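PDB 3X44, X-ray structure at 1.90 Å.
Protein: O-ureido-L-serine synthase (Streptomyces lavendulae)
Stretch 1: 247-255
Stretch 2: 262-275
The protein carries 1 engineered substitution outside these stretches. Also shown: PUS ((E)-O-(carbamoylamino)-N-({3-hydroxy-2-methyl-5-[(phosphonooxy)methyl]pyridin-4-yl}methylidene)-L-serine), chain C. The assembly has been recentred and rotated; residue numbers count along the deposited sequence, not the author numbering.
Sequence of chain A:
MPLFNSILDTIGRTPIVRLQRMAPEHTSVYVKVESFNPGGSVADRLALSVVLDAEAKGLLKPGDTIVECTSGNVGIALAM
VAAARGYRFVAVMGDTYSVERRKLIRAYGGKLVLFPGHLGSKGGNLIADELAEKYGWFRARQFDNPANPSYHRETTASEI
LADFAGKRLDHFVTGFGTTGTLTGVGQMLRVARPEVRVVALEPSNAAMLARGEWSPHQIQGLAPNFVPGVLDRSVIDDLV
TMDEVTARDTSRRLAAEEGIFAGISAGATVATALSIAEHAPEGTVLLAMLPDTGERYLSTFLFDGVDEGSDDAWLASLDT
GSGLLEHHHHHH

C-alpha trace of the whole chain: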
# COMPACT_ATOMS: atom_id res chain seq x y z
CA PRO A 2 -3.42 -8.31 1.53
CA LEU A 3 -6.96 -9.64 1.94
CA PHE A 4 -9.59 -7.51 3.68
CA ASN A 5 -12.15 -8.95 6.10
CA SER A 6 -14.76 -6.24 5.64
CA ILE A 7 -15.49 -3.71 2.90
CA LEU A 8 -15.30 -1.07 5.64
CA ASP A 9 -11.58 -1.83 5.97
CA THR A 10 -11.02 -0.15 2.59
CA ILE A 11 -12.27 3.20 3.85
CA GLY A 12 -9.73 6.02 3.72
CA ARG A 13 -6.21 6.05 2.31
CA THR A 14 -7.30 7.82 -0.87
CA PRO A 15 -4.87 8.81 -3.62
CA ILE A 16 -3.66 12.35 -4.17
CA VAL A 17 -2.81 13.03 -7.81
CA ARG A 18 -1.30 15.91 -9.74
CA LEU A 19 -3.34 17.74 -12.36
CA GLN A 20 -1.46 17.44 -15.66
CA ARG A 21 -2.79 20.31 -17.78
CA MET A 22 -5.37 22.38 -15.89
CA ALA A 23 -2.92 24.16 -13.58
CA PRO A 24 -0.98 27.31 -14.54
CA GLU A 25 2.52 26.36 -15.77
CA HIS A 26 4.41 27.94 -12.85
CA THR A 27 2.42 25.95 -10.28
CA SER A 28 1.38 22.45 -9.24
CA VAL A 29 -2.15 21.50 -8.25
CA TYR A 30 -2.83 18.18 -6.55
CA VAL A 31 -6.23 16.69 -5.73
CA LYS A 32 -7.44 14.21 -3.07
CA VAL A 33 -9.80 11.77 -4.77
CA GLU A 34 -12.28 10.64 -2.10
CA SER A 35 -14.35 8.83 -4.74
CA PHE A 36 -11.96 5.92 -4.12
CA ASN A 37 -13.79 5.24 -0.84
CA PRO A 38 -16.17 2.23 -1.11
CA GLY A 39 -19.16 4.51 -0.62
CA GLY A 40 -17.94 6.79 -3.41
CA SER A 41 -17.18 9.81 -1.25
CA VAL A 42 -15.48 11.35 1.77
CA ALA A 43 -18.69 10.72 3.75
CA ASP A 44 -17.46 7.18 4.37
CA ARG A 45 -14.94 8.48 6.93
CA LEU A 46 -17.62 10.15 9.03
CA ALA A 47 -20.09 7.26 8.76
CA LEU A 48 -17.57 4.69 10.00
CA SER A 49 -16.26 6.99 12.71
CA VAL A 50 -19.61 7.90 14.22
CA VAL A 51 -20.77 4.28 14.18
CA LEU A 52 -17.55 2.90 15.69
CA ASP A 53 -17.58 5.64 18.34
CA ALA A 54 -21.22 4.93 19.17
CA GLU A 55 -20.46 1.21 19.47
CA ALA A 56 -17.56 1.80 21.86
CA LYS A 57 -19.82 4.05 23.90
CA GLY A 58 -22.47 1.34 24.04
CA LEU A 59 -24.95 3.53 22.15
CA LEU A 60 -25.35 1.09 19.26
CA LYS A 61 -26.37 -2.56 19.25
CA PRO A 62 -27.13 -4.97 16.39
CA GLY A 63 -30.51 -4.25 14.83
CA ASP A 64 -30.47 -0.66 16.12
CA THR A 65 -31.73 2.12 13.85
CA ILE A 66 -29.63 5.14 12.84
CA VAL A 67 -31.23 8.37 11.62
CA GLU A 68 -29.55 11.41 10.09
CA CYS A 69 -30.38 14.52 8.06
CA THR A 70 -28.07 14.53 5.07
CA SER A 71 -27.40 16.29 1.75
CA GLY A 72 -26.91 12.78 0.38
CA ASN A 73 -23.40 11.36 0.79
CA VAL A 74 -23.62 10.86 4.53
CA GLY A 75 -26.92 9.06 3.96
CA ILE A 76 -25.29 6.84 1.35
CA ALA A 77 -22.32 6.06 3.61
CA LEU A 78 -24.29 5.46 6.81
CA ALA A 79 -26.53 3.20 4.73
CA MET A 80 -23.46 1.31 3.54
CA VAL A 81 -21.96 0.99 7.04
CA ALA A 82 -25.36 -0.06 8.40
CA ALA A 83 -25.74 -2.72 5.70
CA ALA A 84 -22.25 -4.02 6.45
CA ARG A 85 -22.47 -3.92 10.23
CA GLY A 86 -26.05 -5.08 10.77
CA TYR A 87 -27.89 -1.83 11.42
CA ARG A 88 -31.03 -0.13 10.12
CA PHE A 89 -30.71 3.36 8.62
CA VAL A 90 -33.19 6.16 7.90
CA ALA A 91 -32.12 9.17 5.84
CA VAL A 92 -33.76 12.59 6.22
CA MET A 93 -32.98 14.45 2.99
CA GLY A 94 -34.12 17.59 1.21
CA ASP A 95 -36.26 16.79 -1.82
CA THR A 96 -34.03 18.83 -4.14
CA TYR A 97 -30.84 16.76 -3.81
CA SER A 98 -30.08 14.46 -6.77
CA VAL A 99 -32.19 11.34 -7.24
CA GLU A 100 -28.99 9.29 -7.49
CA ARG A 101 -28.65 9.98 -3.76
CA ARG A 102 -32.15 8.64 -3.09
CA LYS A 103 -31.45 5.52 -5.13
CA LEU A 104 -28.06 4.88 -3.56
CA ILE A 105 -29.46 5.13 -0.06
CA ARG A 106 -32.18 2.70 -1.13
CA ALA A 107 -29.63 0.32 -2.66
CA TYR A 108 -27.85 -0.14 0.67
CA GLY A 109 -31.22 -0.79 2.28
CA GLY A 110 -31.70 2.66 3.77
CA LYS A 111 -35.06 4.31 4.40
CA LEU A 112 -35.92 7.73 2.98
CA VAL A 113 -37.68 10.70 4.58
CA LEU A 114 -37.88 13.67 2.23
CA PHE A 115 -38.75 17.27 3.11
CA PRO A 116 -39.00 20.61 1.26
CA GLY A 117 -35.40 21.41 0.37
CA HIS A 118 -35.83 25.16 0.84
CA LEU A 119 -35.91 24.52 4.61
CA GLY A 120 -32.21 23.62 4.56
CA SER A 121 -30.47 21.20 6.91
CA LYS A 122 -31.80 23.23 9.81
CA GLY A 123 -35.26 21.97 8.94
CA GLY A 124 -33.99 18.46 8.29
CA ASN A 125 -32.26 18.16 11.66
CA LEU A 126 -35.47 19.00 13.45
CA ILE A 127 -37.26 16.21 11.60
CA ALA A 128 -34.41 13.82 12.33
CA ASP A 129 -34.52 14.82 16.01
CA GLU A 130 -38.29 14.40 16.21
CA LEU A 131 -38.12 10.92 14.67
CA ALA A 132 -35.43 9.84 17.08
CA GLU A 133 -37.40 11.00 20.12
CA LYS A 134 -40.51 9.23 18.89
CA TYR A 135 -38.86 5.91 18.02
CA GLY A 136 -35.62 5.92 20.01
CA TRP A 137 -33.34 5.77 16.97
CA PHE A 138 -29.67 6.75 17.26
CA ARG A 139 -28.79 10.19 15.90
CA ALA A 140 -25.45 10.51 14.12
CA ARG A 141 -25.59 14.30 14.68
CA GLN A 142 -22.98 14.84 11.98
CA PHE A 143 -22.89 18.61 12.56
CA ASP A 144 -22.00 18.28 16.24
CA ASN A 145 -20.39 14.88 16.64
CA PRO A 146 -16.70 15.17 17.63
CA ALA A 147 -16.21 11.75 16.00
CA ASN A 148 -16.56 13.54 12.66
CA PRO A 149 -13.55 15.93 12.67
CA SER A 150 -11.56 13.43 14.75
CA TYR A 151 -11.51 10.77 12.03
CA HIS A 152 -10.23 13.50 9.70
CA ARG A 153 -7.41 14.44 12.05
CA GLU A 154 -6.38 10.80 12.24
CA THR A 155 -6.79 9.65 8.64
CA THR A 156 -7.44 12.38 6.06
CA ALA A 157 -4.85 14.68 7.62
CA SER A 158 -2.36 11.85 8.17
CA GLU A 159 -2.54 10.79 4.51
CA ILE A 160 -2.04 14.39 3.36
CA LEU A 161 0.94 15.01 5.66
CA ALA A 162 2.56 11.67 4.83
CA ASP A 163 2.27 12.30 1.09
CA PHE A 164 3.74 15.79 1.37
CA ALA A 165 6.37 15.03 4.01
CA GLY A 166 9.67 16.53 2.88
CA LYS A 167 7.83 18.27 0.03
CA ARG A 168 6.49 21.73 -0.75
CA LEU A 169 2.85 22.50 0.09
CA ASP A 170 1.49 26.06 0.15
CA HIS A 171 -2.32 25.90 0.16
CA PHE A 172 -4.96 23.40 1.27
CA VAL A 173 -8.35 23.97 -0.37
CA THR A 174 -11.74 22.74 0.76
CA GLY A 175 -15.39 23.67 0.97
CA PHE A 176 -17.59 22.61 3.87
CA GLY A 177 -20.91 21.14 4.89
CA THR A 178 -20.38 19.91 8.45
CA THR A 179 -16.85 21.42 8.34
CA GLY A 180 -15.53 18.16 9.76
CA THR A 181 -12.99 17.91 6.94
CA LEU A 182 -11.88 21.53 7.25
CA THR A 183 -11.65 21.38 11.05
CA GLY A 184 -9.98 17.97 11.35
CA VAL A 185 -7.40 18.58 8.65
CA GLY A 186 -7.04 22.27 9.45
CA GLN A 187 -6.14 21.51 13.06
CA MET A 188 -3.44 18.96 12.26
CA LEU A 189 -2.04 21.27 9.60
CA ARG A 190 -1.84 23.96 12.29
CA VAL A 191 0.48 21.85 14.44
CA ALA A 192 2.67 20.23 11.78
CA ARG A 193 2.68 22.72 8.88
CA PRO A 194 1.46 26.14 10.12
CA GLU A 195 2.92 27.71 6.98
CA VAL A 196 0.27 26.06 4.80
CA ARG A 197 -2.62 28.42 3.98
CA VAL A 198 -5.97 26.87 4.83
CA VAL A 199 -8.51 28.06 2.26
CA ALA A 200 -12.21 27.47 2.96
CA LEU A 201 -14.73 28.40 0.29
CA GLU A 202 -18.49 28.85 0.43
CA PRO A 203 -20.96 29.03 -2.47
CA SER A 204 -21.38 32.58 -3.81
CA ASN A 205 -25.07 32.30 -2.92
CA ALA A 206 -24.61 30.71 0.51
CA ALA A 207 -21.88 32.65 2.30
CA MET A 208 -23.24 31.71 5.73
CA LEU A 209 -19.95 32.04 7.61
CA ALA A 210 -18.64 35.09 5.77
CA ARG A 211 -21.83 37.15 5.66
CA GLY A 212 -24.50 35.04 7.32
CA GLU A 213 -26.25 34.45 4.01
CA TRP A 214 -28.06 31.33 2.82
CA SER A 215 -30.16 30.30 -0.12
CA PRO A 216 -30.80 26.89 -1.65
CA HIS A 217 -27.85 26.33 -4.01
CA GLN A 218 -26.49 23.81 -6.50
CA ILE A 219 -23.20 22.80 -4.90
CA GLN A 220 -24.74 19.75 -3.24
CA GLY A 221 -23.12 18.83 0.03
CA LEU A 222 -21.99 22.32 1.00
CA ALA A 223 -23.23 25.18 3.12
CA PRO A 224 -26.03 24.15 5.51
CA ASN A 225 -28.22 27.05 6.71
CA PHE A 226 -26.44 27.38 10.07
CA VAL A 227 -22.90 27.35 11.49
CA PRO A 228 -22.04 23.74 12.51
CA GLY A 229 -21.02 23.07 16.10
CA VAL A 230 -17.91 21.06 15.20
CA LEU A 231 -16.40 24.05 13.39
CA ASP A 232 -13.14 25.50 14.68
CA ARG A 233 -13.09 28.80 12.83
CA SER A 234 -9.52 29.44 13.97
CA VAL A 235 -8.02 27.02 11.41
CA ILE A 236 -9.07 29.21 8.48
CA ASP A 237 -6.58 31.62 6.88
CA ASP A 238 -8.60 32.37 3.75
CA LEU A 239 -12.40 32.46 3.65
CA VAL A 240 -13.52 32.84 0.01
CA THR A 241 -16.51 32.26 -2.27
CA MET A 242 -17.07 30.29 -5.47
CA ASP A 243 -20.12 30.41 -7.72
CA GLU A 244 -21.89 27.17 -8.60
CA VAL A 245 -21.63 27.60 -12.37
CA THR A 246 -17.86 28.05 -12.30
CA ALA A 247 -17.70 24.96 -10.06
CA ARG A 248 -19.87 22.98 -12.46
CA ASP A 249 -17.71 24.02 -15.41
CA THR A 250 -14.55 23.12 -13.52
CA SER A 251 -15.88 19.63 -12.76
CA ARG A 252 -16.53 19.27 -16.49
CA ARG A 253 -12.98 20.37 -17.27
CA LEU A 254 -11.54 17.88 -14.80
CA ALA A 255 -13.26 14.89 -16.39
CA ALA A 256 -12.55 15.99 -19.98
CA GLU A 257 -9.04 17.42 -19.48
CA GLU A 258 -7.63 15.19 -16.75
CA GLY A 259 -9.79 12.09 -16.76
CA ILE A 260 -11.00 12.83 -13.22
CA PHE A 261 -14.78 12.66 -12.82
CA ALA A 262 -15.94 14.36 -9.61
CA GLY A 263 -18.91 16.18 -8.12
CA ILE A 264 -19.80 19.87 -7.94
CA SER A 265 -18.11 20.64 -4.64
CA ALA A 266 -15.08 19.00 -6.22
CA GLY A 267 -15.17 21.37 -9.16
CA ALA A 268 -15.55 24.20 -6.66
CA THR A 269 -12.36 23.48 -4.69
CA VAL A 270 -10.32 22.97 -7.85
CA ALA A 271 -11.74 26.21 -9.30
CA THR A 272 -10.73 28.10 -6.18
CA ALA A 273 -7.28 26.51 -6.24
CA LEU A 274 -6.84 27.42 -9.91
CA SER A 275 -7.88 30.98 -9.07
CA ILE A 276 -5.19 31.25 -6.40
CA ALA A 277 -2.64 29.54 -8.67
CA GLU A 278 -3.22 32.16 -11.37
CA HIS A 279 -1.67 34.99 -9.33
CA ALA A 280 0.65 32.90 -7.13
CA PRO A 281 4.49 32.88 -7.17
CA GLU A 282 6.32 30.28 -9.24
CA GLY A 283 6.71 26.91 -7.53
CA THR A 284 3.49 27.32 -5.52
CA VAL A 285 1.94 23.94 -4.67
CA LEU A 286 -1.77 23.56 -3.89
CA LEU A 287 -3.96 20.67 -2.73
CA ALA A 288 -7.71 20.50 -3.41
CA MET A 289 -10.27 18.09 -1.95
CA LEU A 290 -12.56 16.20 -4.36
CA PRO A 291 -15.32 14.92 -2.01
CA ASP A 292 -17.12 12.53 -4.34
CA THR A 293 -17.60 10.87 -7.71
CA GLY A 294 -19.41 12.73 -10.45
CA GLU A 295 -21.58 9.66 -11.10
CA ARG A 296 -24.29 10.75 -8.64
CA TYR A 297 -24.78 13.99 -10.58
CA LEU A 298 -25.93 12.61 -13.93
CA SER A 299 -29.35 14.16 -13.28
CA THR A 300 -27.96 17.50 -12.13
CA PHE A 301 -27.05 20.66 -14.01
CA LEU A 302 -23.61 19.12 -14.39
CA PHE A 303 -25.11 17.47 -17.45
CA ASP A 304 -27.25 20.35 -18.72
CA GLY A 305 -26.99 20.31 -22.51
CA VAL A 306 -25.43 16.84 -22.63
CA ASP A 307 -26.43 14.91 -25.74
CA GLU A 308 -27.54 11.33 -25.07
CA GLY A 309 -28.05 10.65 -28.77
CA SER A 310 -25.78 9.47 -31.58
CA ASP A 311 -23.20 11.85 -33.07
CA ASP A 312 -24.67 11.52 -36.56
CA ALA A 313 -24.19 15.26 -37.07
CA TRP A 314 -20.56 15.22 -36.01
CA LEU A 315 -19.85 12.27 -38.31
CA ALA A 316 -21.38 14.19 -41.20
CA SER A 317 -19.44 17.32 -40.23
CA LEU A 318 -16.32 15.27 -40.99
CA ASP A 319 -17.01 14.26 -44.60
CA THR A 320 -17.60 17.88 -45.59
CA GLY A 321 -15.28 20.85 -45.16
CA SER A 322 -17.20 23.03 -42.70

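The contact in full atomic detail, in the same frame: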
# COMPACT_ATOMS: atom_id res chain seq x y z
N ALA A 247 -18.01 26.26 -10.66
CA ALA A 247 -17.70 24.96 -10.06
C ALA A 247 -18.10 23.84 -11.00
O ALA A 247 -17.34 22.89 -11.22
CB ALA A 247 -18.44 24.82 -8.72
N ARG A 248 -19.31 23.96 -11.54
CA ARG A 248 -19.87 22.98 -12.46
C ARG A 248 -18.99 22.85 -13.70
O ARG A 248 -18.70 21.74 -14.17
CB ARG A 248 -21.29 23.42 -12.87
CG ARG A 248 -22.16 22.33 -13.46
CD ARG A 248 -21.93 22.17 -14.96
NE ARG A 248 -21.91 23.45 -15.67
CZ ARG A 248 -22.98 24.01 -16.22
NH1 ARG A 248 -24.16 23.42 -16.14
NH2 ARG A 248 -22.87 25.17 -16.87
N ASP A 249 -18.56 23.99 -14.23
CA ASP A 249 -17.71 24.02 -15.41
C ASP A 249 -16.33 23.44 -15.12
O ASP A 249 -15.71 22.81 -15.98
CB ASP A 249 -17.56 25.46 -15.91
CG ASP A 249 -18.83 26.01 -16.51
OD1 ASP A 249 -18.87 27.23 -16.78
OD2 ASP A 249 -19.80 25.23 -16.71
N THR A 250 -15.86 23.63 -13.89
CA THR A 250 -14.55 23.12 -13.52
C THR A 250 -14.58 21.60 -13.36
O THR A 250 -13.60 20.91 -13.65
CB THR A 250 -14.05 23.81 -12.24
OG1 THR A 250 -14.09 25.23 -12.44
CG2 THR A 250 -12.64 23.41 -11.91
N SER A 251 -15.72 21.07 -12.91
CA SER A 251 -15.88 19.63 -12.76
C SER A 251 -15.86 19.02 -14.17
O SER A 251 -15.29 17.94 -14.39
CB SER A 251 -17.22 19.30 -12.09
OG SER A 251 -17.63 17.98 -12.39
N ARG A 252 -16.48 19.71 -15.11
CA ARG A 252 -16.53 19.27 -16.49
C ARG A 252 -15.12 19.21 -17.04
O ARG A 252 -14.73 18.22 -17.67
CB ARG A 252 -17.38 20.23 -17.33
CG ARG A 252 -18.87 20.04 -17.17
CD ARG A 252 -19.68 20.91 -18.12
NE ARG A 252 -21.09 20.54 -18.11
CZ ARG A 252 -22.06 21.22 -18.70
NH1 ARG A 252 -21.80 22.33 -19.37
NH2 ARG A 252 -23.31 20.79 -18.61
N ARG A 253 -14.36 20.27 -16.79
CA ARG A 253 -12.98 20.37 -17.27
C ARG A 253 -12.09 19.27 -16.71
O ARG A 253 -11.21 18.75 -17.40
CB ARG A 253 -12.39 21.75 -16.90
CG ARG A 253 -12.93 22.92 -17.75
CD ARG A 253 -12.03 24.16 -17.61
NE ARG A 253 -10.65 23.86 -17.99
CZ ARG A 253 -9.60 24.61 -17.66
NH1 ARG A 253 -9.76 25.71 -16.93
NH2 ARG A 253 -8.39 24.25 -18.04
N LEU A 254 -12.32 18.92 -15.45
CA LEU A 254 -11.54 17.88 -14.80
C LEU A 254 -11.71 16.55 -15.51
O LEU A 254 -10.72 15.89 -15.86
CB LEU A 254 -11.96 17.74 -13.34
CG LEU A 254 -11.25 18.67 -12.37
CD1 LEU A 254 -12.06 18.81 -11.10
CD2 LEU A 254 -9.86 18.11 -12.06
N ALA A 255 -12.96 16.15 -15.73
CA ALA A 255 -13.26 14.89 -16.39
C ALA A 255 -12.78 14.85 -17.84
O ALA A 255 -12.24 13.84 -18.28
CB ALA A 255 -14.75 14.63 -16.32
N ALA A 262 -15.53 14.06 -10.98
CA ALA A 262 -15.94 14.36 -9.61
C ALA A 262 -17.19 15.21 -9.53
O ALA A 262 -17.69 15.71 -10.54
CB ALA A 262 -14.79 15.04 -8.88
N GLY A 263 -17.70 15.39 -8.31
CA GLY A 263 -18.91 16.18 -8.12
C GLY A 263 -18.75 17.68 -8.24
O GLY A 263 -17.70 18.18 -8.64
N ILE A 264 -19.81 18.41 -7.88
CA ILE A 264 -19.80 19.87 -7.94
C ILE A 264 -18.86 20.49 -6.94
O ILE A 264 -18.04 21.33 -7.30
CB ILE A 264 -21.21 20.45 -7.71
CG1 ILE A 264 -22.26 19.54 -8.34
CG2 ILE A 264 -21.29 21.84 -8.31
CD1 ILE A 264 -22.24 19.53 -9.87
N SER A 265 -18.98 20.09 -5.67
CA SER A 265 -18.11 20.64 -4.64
C SER A 265 -16.66 20.40 -5.03
O SER A 265 -15.78 21.18 -4.68
CB SER A 265 -18.40 20.00 -3.28
OG SER A 265 -17.96 18.66 -3.23
N ALA A 266 -16.42 19.32 -5.77
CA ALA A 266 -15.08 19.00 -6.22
C ALA A 266 -14.63 20.04 -7.23
O ALA A 266 -13.51 20.56 -7.16
CB ALA A 266 -15.05 17.60 -6.84
N GLY A 267 -15.51 20.36 -8.17
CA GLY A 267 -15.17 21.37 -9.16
C GLY A 267 -14.96 22.71 -8.49
O GLY A 267 -14.17 23.54 -8.96
N ALA A 268 -15.66 22.94 -7.38
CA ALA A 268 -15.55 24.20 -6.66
C ALA A 268 -14.15 24.39 -6.08
O ALA A 268 -13.51 25.41 -6.33
CB ALA A 268 -16.60 24.26 -5.54
N THR A 269 -13.68 23.40 -5.31
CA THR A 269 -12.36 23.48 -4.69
C THR A 269 -11.25 23.65 -5.73
O THR A 269 -10.37 24.48 -5.57
CB THR A 269 -12.06 22.22 -3.83
OG1 THR A 269 -12.12 21.05 -4.66
CG2 THR A 269 -13.09 22.08 -2.71
N VAL A 270 -11.31 22.86 -6.80
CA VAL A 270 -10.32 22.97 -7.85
C VAL A 270 -10.34 24.37 -8.46
O VAL A 270 -9.29 24.97 -8.69
CB VAL A 270 -10.57 21.94 -8.96
CG1 VAL A 270 -9.62 22.20 -10.14
CG2 VAL A 270 -10.38 20.54 -8.40
N ALA A 271 -11.55 24.88 -8.72
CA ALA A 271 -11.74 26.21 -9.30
C ALA A 271 -11.07 27.25 -8.42
O ALA A 271 -10.32 28.11 -8.90
CB ALA A 271 -13.24 26.51 -9.42
N THR A 272 -11.33 27.17 -7.12
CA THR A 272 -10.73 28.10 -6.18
C THR A 272 -9.22 27.99 -6.23
O THR A 272 -8.52 29.01 -6.31
CB THR A 272 -11.21 27.80 -4.75
OG1 THR A 272 -12.56 28.27 -4.60
CG2 THR A 272 -10.31 28.50 -3.73
N ALA A 273 -8.72 26.76 -6.20
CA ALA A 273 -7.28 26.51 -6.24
C ALA A 273 -6.65 27.09 -7.51
O ALA A 273 -5.55 27.66 -7.46
CB ALA A 273 -7.01 25.01 -6.17
N LEU A 274 -7.33 26.93 -8.63
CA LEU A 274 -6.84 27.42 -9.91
C LEU A 274 -6.81 28.95 -9.88
O LEU A 274 -5.93 29.58 -10.45
CB LEU A 274 -7.72 26.93 -11.06
CG LEU A 274 -7.56 25.47 -11.47
CD1 LEU A 274 -8.63 25.10 -12.49
CD2 LEU A 274 -6.17 25.25 -12.06
N SER A 275 -7.78 29.53 -9.19
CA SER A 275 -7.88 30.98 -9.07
C SER A 275 -6.67 31.51 -8.30
O SER A 275 -6.06 32.51 -8.69
CB SER A 275 -9.16 31.37 -8.34
OG SER A 275 -9.18 32.76 -8.06
N PUS C . -21.89 16.05 2.99
CA PUS C . -22.67 15.82 4.27
CB PUS C . -23.17 17.17 4.90
OG PUS C . -24.05 17.89 3.93
ND PUS C . -25.06 18.66 4.62
CE PUS C . -25.15 19.99 4.40
NZ2 PUS C . -24.10 20.67 3.89
OZ1 PUS C . -26.15 20.57 4.67
C PUS C . -23.89 14.92 3.95
O PUS C . -23.87 14.23 2.97
OT PUS C . -24.84 14.90 4.69
C2 PUS C . -19.71 16.90 -0.79
C3 PUS C . -20.40 16.48 0.44
C4 PUS C . -20.01 17.09 1.71
C5 PUS C . -18.93 18.09 1.72
C6 PUS C . -18.30 18.44 0.44
C2A PUS C . -20.11 16.33 -2.12
C4A PUS C . -20.80 16.83 2.98
C5A PUS C . -18.47 18.75 3.01
N1 PUS C . -18.71 17.85 -0.74
O3 PUS C . -21.32 15.50 0.40
O1P PUS C . -19.03 17.78 5.84
O2P PUS C . -16.70 17.40 5.96
O3P PUS C . -17.52 19.58 5.49
O4P PUS C . -17.70 17.82 3.83
P PUS C . -17.74 18.15 5.29
O HOH W 1 -15.06 15.88 -12.78

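The two helices cross almost at right angles (91°) with their axes only 6.9 Å apart, and the close approach centres on Gly267, which has no side chain. Its CA lies 3.4 Å from Ala247 O, with an angle of 146° at the hydrogen, consistent with a CA-H...O contact, and 3.8 Å from Ser251 N. An ideal CB built on Gly267 would point toward the first helix and fall 2.0 Å from Ala247 O and 2.8 Å from Ser251 N, both clashes, so backbone meets backbone here.

Small side chains continue the close packing. Ala247 CB lies 3.7 Å from Ala268 CB and 4.1 Å from Ile264 CG2. Thr250 fits as a knob among Gly267, Val270, Ala271 and Leu274: its CB is 3.3 Å from Gly267 O, and its CG2 is 3.7 Å from Val270 CG1. Further along the first helix, Leu254 CD1 meets Val270 CG2 at 3.6 Å.

One direct hydrogen bond joins the stretches, from Ser251 OG to Ala262 O (2.9 Å), tying the helix to the loop before Gly263, the N-cap residue. A water bridges the same corner: its oxygen lies 2.6 Å from Ala262 N, from which it accepts a hydrogen bond, and 2.6 Å from Ser251 O. Ser265 points away from the first helix; its OG instead donates to N1 of the bound PUS at 2.7 Å.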